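Long-range contacts in DNA polymerase III subunit beta (Deinococcus radiodurans, PDB 4TRT), which forms a ring-shaped head-to-tail homodimer around DNA and probably tethers DNA polymerases and other proteins to it, conferring processivity: residues Lys8-Asn12 with Val79-Gly84; Asn67-Pro71 with Leu107-Ile112; Leu118-Ala122 with Val224-Leu228. Residues are numbered along the deposited sequence.

Contact 1 (Lys8-Asn12 with Val79-Gly84)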
loop_
_atom_site.group_PDB
_atom_site.type_symbol
_atom_site.label_atom_id
_atom_site.label_comp_id
_atom_site.label_asym_id
_atom_site.label_seq_id
_atom_site.Cartn_x
_atom_site.Cartn_y
_atom_site.Cartn_z
ATOM N N LYS A 8 24.268 10.273 4.553
ATOM C CA LYS A 8 23.166 9.333 4.718
ATOM C C LYS A 8 22.358 9.183 3.422
ATOM O O LYS A 8 21.991 8.063 3.053
ATOM C CB LYS A 8 22.234 9.736 5.860
ATOM C CG LYS A 8 21.145 8.710 6.152
ATOM C CD LYS A 8 20.207 9.136 7.272
ATOM C CE LYS A 8 19.242 10.234 6.832
ATOM N NZ LYS A 8 18.525 10.812 7.987
ATOM N N LYS A 9 22.086 10.306 2.757
ATOM C CA LYS A 9 21.285 10.328 1.533
ATOM C C LYS A 9 21.868 9.403 0.474
ATOM O O LYS A 9 21.151 8.607 -0.138
ATOM C CB LYS A 9 21.190 11.749 0.974
ATOM C CG LYS A 9 20.431 11.848 -0.351
ATOM C CD LYS A 9 20.247 13.291 -0.794
ATOM C CE LYS A 9 20.099 13.397 -2.307
ATOM N NZ LYS A 9 19.203 12.333 -2.854
ATOM N N THR A 10 23.179 9.458 0.306
ATOM C CA THR A 10 23.837 8.685 -0.728
ATOM C C THR A 10 23.908 7.218 -0.322
ATOM O O THR A 10 23.683 6.330 -1.147
ATOM C CB THR A 10 25.250 9.230 -1.028
ATOM O OG1 THR A 10 25.259 10.664 -0.938
ATOM C CG2 THR A 10 25.645 8.881 -2.436
ATOM N N LEU A 11 24.217 6.956 0.939
ATOM C CA LEU A 11 24.264 5.580 1.423
ATOM C C LEU A 11 22.882 4.929 1.339
ATOM O O LEU A 11 22.770 3.765 0.973
ATOM C CB LEU A 11 24.824 5.516 2.838
ATOM C CG LEU A 11 25.055 4.135 3.481
ATOM C CD1 LEU A 11 26.048 3.237 2.726
ATOM C CD2 LEU A 11 25.534 4.406 4.888
ATOM N N ASN A 12 21.835 5.679 1.690
ATOM C CA ASN A 12 20.448 5.217 1.522
ATOM C C ASN A 12 20.126 4.818 0.105
ATOM O O ASN A 12 19.451 3.802 -0.118
ATOM C CB ASN A 12 19.433 6.298 1.917
ATOM C CG ASN A 12 19.098 6.294 3.371
ATOM O OD1 ASN A 12 19.351 5.318 4.093
ATOM N ND2 ASN A 12 18.489 7.393 3.826
ATOM N N VAL A 79 20.242 2.334 8.663
ATOM C CA VAL A 79 20.684 3.591 8.041
ATOM C C VAL A 79 19.485 4.483 7.720
ATOM O O VAL A 79 19.497 5.666 8.019
ATOM C CB VAL A 79 21.545 3.339 6.786
ATOM C CG1 VAL A 79 21.889 4.656 6.061
ATOM C CG2 VAL A 79 22.819 2.608 7.164
ATOM N N ARG A 80 18.431 3.895 7.170
ATOM C CA ARG A 80 17.206 4.626 6.897
ATOM C C ARG A 80 16.632 5.315 8.129
ATOM O O ARG A 80 16.186 6.447 8.030
ATOM C CB ARG A 80 16.198 3.658 6.309
ATOM C CG ARG A 80 14.780 4.162 6.089
ATOM C CD ARG A 80 13.901 3.043 5.551
ATOM N NE ARG A 80 14.606 2.255 4.554
ATOM C CZ ARG A 80 14.758 0.928 4.556
ATOM N NH1 ARG A 80 14.228 0.154 5.494
ATOM N NH2 ARG A 80 15.436 0.362 3.571
ATOM N N ASN A 81 16.676 4.639 9.277
ATOM C CA ASN A 81 16.096 5.153 10.510
ATOM C C ASN A 81 16.955 6.193 11.229
ATOM O O ASN A 81 16.505 6.804 12.193
ATOM C CB ASN A 81 15.808 3.992 11.483
ATOM C CG ASN A 81 14.671 3.096 11.020
ATOM O OD1 ASN A 81 13.841 3.499 10.199
ATOM N ND2 ASN A 81 14.611 1.873 11.563
ATOM N N LEU A 82 18.198 6.371 10.798
ATOM C CA LEU A 82 19.074 7.331 11.439
ATOM C C LEU A 82 18.528 8.748 11.230
ATOM O O LEU A 82 17.960 9.069 10.180
ATOM C CB LEU A 82 20.495 7.243 10.910
ATOM C CG LEU A 82 21.352 6.063 11.299
ATOM C CD1 LEU A 82 22.660 6.196 10.537
ATOM C CD2 LEU A 82 21.631 6.003 12.793
ATOM N N GLY A 83 18.680 9.567 12.254
ATOM C CA GLY A 83 18.182 10.937 12.237
ATOM C C GLY A 83 19.037 11.897 11.432
ATOM O O GLY A 83 18.512 12.635 10.580
ATOM N N GLY A 84 20.342 11.908 11.678
ATOM C CA GLY A 84 21.204 12.960 11.112
ATOM C C GLY A 84 21.435 12.803 9.618
ATOM O O GLY A 84 20.912 11.872 9.003
HETATM O O HOH W 1 16.699 8.058 6.062
#
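The ammonium group of Lys8 is held by three consecutive backbone carbonyls of 82-84. Lys8 NZ donates to Leu82 O at 2.9 Å and to Gly84 O at 2.8 Å, and a weak bond to Gly83 O at 3.2 Å adds a third acceptor. These oxygens lie where the chain leaves helix 72-81, so the ammonium is solvated by carbonyl dipoles, with its three bonds across the contact all to main-chain oxygens. To get there the side chain runs across Val79 and Leu82: Lys8 CD is 3.6 Å from Val79 O and 4.1 Å from Leu82 CB. Val79 O itself accepts from Leu82 N (3.1 Å), an i+3 bond, whereas Lys8 O accepts from Asn12 N (2.8 Å) in a regular i+4 helical bond. The two helices, 8-21 and 72-81, are the pair of the N-terminal domain; in this family such pairs line the inner wall of the ring, with the sheets outside. On the sheet side Leu82 packs against Val87 and Phe105, and Leu11 CD2 meets Val79 CG1 at 3.8 Å. Between the helices a water accepts from Asn12 ND2 (2.9 Å) and donates to Arg80 O (2.6 Å). Asn12 OD1, in contrast, makes no hydrogen bond across the contact and lies 3.3 Å from Val79 CG1. The Arg80 guanidinium turns to Glu19, farther along helix 8-21, in a salt bridge. Beside it Asn81 O accepts a hydrogen bond across the dimer interface from Arg263 NE of the second subunit.

Contact 2 (Asn67-Pro71 with Leu107-Ile112)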
loop_
_atom_site.group_PDB
_atom_site.type_symbol
_atom_site.label_atom_id
_atom_site.label_comp_id
_atom_site.label_asym_id
_atom_site.label_seq_id
_atom_site.Cartn_x
_atom_site.Cartn_y
_atom_site.Cartn_z
ATOM N N ASN A 67 37.474 -4.759 4.095
ATOM C CA ASN A 67 36.210 -5.258 3.552
ATOM C C ASN A 67 35.460 -6.064 4.603
ATOM O O ASN A 67 36.069 -6.637 5.498
ATOM C CB ASN A 67 36.451 -6.127 2.327
ATOM C CG ASN A 67 37.226 -5.415 1.237
ATOM O OD1 ASN A 67 37.153 -4.199 1.088
ATOM N ND2 ASN A 67 37.971 -6.179 0.467
ATOM N N PHE A 68 34.140 -6.101 4.492
ATOM C CA PHE A 68 33.316 -6.848 5.440
ATOM C C PHE A 68 31.969 -7.182 4.829
ATOM O O PHE A 68 31.598 -6.611 3.802
ATOM C CB PHE A 68 33.119 -6.044 6.748
ATOM C CG PHE A 68 32.443 -4.721 6.562
ATOM C CD1 PHE A 68 33.185 -3.576 6.286
ATOM C CD2 PHE A 68 31.071 -4.601 6.681
ATOM C CE1 PHE A 68 32.562 -2.347 6.132
ATOM C CE2 PHE A 68 30.436 -3.376 6.515
ATOM C CZ PHE A 68 31.188 -2.242 6.236
ATOM N N VAL A 69 31.246 -8.099 5.476
ATOM C CA VAL A 69 29.860 -8.390 5.147
ATOM C C VAL A 69 28.948 -8.152 6.358
ATOM O O VAL A 69 29.337 -8.363 7.504
ATOM C CB VAL A 69 29.661 -9.825 4.610
ATOM C CG1 VAL A 69 30.445 -10.035 3.308
ATOM C CG2 VAL A 69 30.034 -10.873 5.656
ATOM N N VAL A 70 27.736 -7.695 6.081
ATOM C CA VAL A 70 26.706 -7.490 7.086
ATOM C C VAL A 70 25.359 -7.885 6.459
ATOM O O VAL A 70 25.224 -7.862 5.234
ATOM C CB VAL A 70 26.626 -6.016 7.561
ATOM C CG1 VAL A 70 27.705 -5.686 8.582
ATOM C CG2 VAL A 70 26.672 -5.066 6.365
ATOM N N PRO A 71 24.367 -8.263 7.284
ATOM C CA PRO A 71 23.034 -8.556 6.736
ATOM C C PRO A 71 22.475 -7.314 6.017
ATOM O O PRO A 71 22.390 -6.234 6.621
ATOM C CB PRO A 71 22.194 -8.909 7.971
ATOM C CG PRO A 71 23.167 -9.160 9.073
ATOM C CD PRO A 71 24.390 -8.348 8.756
ATOM N N LEU A 107 26.453 -3.584 14.460
ATOM C CA LEU A 107 26.052 -4.809 13.767
ATOM C C LEU A 107 27.191 -5.833 13.780
ATOM O O LEU A 107 28.343 -5.497 13.486
ATOM C CB LEU A 107 25.720 -4.541 12.298
ATOM C CG LEU A 107 24.450 -3.839 11.868
ATOM C CD1 LEU A 107 24.534 -2.395 12.337
ATOM C CD2 LEU A 107 24.316 -3.913 10.350
ATOM N N GLN A 108 26.860 -7.079 14.114
ATOM C CA GLN A 108 27.795 -8.178 13.941
ATOM C C GLN A 108 28.059 -8.402 12.459
ATOM O O GLN A 108 27.126 -8.473 11.673
ATOM C CB GLN A 108 27.238 -9.460 14.561
ATOM C CG GLN A 108 27.306 -9.446 16.077
ATOM C CD GLN A 108 28.726 -9.401 16.621
ATOM O OE1 GLN A 108 29.535 -10.313 16.405
ATOM N NE2 GLN A 108 29.033 -8.330 17.343
ATOM N N THR A 109 29.328 -8.473 12.082
ATOM C CA THR A 109 29.707 -8.721 10.694
ATOM C C THR A 109 29.828 -10.222 10.466
ATOM O O THR A 109 29.947 -10.983 11.420
ATOM C CB THR A 109 31.054 -8.061 10.360
ATOM O OG1 THR A 109 32.030 -8.516 11.296
ATOM C CG2 THR A 109 30.956 -6.550 10.457
ATOM N N GLY A 110 29.835 -10.636 9.200
ATOM C CA GLY A 110 29.856 -12.047 8.838
ATOM C C GLY A 110 31.186 -12.517 8.294
ATOM O O GLY A 110 32.220 -11.858 8.448
ATOM N N ASP A 111 31.149 -13.674 7.645
ATOM C CA ASP A 111 32.358 -14.327 7.145
ATOM C C ASP A 111 32.688 -13.804 5.746
ATOM O O ASP A 111 32.362 -14.434 4.760
ATOM C CB ASP A 111 32.141 -15.846 7.135
ATOM C CG ASP A 111 33.422 -16.636 6.880
ATOM O OD1 ASP A 111 34.515 -16.039 6.760
ATOM O OD2 ASP A 111 33.320 -17.875 6.813
ATOM N N ILE A 112 33.348 -12.653 5.676
ATOM C CA ILE A 112 33.734 -12.051 4.382
ATOM C C ILE A 112 34.574 -13.030 3.526
ATOM O O ILE A 112 34.389 -13.112 2.311
ATOM C CB ILE A 112 34.517 -10.734 4.614
ATOM C CG1 ILE A 112 34.951 -10.073 3.304
ATOM C CG2 ILE A 112 35.757 -10.984 5.459
ATOM C CD1 ILE A 112 33.822 -9.602 2.437
HETATM O O HOH W 2 32.914 -9.265 7.681
#
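Strand 68-71 and the chain leaving strand 103-108 run at 123° end to end, and their CA atoms pair Val70 with Thr109 (4.9 Å), Val69 with Gly110 (5.2 Å) and Phe68 with Ile112 (5.3 Å). One direct bond joins the backbones, Gly110 N to Val69 O at 2.9 Å. The reverse link passes through a water that accepts from Val69 N (3.0 Å) and donates to Gly110 O (2.8 Å). An inverse gamma turn centred on Asp111 then brings Ile112 back, so that its CD1 packs 3.5 Å from Val69 CG1. A CB on Gly110 would fall 2.9 Å from Val69 CG2, a clash. Farther along, Val70 CG1 meets Thr109 CG2 at 3.9 Å and Val70 CB lies 4.2 Å from Leu107 CD2; Phe75 of helix 72-81 touches both Val70 and Leu107. Thr109 OG1 bonds to Gln94. The contact draws together two strands of the N-terminal domain, each outermost in its sheet within this chain, and the backbone of Gln108 bonds to the second subunit at the dimer interface. With one direct and one water-mediated backbone link, the join relies largely on aliphatic packing and does not make the two sheets continuous.

Contact 3 (Leu118-Ala122 with Val224-Leu228); sequences LSFPA and VKMNL
Phe120, Asn227 and Lys225 carry this contact. The 118-122 segment is an extended, irregular stretch (Phe120 phi/psi -119/103°) lying over strand 224-229, with Phe120 CA 6.7 Å from Lys225 CA. Phe120 points at the strand in the m rotamer (chi2 88°); its CB lies 3.7 Å from Lys225 CD, its CE2 3.6 Å from Lys225 O and its CD2 3.5 Å from Asn227 OD1. Lys225 (m, then t, t) directs its CB toward 118-122, but beyond CD its chain moves off from that segment. Asn227, also m with chi2 -27°, sets ND2 over one face of the Phe120 ring and donates to Ser119 O at 2.9 Å (158°). ND2 also bonds to Asp53 OD2, and OD1 to Thr218 OG1. Met226 points the other way, onto helix 193-202. The arrangement is that of an interdomain linker laid on the sheet shared by the N-terminal and central domains, on the face opposite the helices. One direct hydrogen bond, from the Asn227 side-chain amide, plus Phe120 ring packing hold the linker here.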
loop_
_atom_site.group_PDB
_atom_site.type_symbol
_atom_site.label_atom_id
_atom_site.label_comp_id
_atom_site.label_asym_id
_atom_site.label_seq_id
_atom_site.Cartn_x
_atom_site.Cartn_y
_atom_site.Cartn_z
ATOM N N LEU A 118 32.817 -11.137 -6.579
ATOM C CA LEU A 118 31.969 -10.717 -7.689
ATOM C C LEU A 118 32.795 -9.813 -8.598
ATOM O O LEU A 118 33.421 -8.879 -8.116
ATOM C CB LEU A 118 30.730 -9.976 -7.172
ATOM C CG LEU A 118 29.814 -10.751 -6.225
ATOM C CD1 LEU A 118 28.754 -9.836 -5.612
ATOM C CD2 LEU A 118 29.184 -11.945 -6.924
ATOM N N SER A 119 32.800 -10.104 -9.900
ATOM C CA SER A 119 33.613 -9.367 -10.876
ATOM C C SER A 119 32.721 -8.683 -11.896
ATOM O O SER A 119 31.869 -9.325 -12.501
ATOM C CB SER A 119 34.570 -10.300 -11.641
ATOM O OG SER A 119 35.843 -10.389 -11.026
ATOM N N PHE A 120 32.958 -7.392 -12.109
ATOM C CA PHE A 120 32.200 -6.608 -13.063
ATOM C C PHE A 120 33.158 -6.080 -14.147
ATOM O O PHE A 120 33.916 -5.150 -13.889
ATOM C CB PHE A 120 31.487 -5.458 -12.342
ATOM C CG PHE A 120 30.520 -5.918 -11.274
ATOM C CD1 PHE A 120 30.955 -6.146 -9.970
ATOM C CD2 PHE A 120 29.180 -6.115 -11.568
ATOM C CE1 PHE A 120 30.073 -6.573 -8.993
ATOM C CE2 PHE A 120 28.290 -6.541 -10.589
ATOM C CZ PHE A 120 28.734 -6.768 -9.306
ATOM N N PRO A 121 33.150 -6.690 -15.351
ATOM C CA PRO A 121 34.012 -6.187 -16.436
ATOM C C PRO A 121 33.599 -4.800 -16.933
ATOM O O PRO A 121 32.430 -4.428 -16.808
ATOM C CB PRO A 121 33.851 -7.241 -17.536
ATOM C CG PRO A 121 32.586 -7.960 -17.221
ATOM C CD PRO A 121 32.472 -7.944 -15.729
ATOM N N ALA A 122 34.557 -4.058 -17.494
ATOM C CA ALA A 122 34.396 -2.628 -17.797
ATOM C C ALA A 122 34.364 -2.245 -19.290
ATOM O O ALA A 122 33.858 -1.185 -19.642
ATOM C CB ALA A 122 35.509 -1.844 -17.104
ATOM N N VAL A 224 26.405 2.467 -10.625
ATOM C CA VAL A 224 25.933 1.085 -10.554
ATOM C C VAL A 224 26.538 0.197 -11.636
ATOM O O VAL A 224 26.684 0.632 -12.779
ATOM C CB VAL A 224 24.398 0.999 -10.696
ATOM C CG1 VAL A 224 23.962 -0.452 -10.757
ATOM C CG2 VAL A 224 23.697 1.700 -9.544
ATOM N N LYS A 225 26.882 -1.039 -11.266
ATOM C CA LYS A 225 27.264 -2.085 -12.208
ATOM C C LYS A 225 26.371 -3.304 -11.970
ATOM O O LYS A 225 26.162 -3.707 -10.822
ATOM C CB LYS A 225 28.718 -2.491 -12.008
ATOM C CG LYS A 225 29.690 -1.327 -11.905
ATOM C CD LYS A 225 31.120 -1.836 -11.838
ATOM C CE LYS A 225 32.150 -0.739 -12.043
ATOM N NZ LYS A 225 32.545 -0.143 -10.751
ATOM N N MET A 226 25.848 -3.900 -13.039
ATOM C CA MET A 226 24.982 -5.074 -12.904
ATOM C C MET A 226 25.422 -6.155 -13.856
ATOM O O MET A 226 25.591 -5.882 -15.060
ATOM C CB MET A 226 23.521 -4.709 -13.185
ATOM C CG MET A 226 22.557 -5.872 -12.992
ATOM S SD MET A 226 20.840 -5.512 -13.379
ATOM C CE MET A 226 20.301 -4.701 -11.888
ATOM N N ASN A 227 25.587 -7.370 -13.329
ATOM C CA ASN A 227 25.790 -8.568 -14.140
ATOM C C ASN A 227 24.462 -9.297 -14.281
ATOM O O ASN A 227 23.737 -9.485 -13.292
ATOM C CB ASN A 227 26.803 -9.539 -13.508
ATOM C CG ASN A 227 28.218 -8.996 -13.467
ATOM O OD1 ASN A 227 28.602 -8.160 -14.290
ATOM N ND2 ASN A 227 29.021 -9.500 -12.516
ATOM N N LEU A 228 24.153 -9.714 -15.506
ATOM C CA LEU A 228 22.971 -10.523 -15.770
ATOM C C LEU A 228 23.259 -11.546 -16.844
ATOM O O LEU A 228 24.197 -11.385 -17.631
ATOM C CB LEU A 228 21.799 -9.671 -16.213
ATOM C CG LEU A 228 22.094 -8.701 -17.361
ATOM C CD1 LEU A 228 21.027 -8.730 -18.448
ATOM C CD2 LEU A 228 22.277 -7.291 -16.806
#

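Overall arrangement
Contacts 1 and 2 interlock along the chain: 8-12, 67-71, 79-84 and 107-112 alternate, and strand 68-71 leads straight into the helix that carries 79-84. Their centres are 19 Å apart and their nearest atoms about 7 Å, so they tie the N-terminal domain together at separate places, and both also reach the second subunit. Contact 3 comes later in the chain, its centre 25 Å from that of contact 1 and 21 Å from that of contact 2, and no other chain touches it. It shares a sheet with contact 2: strand 68-71 is one edge, whereas strand 224-229 lies inside, where the central domain joins on.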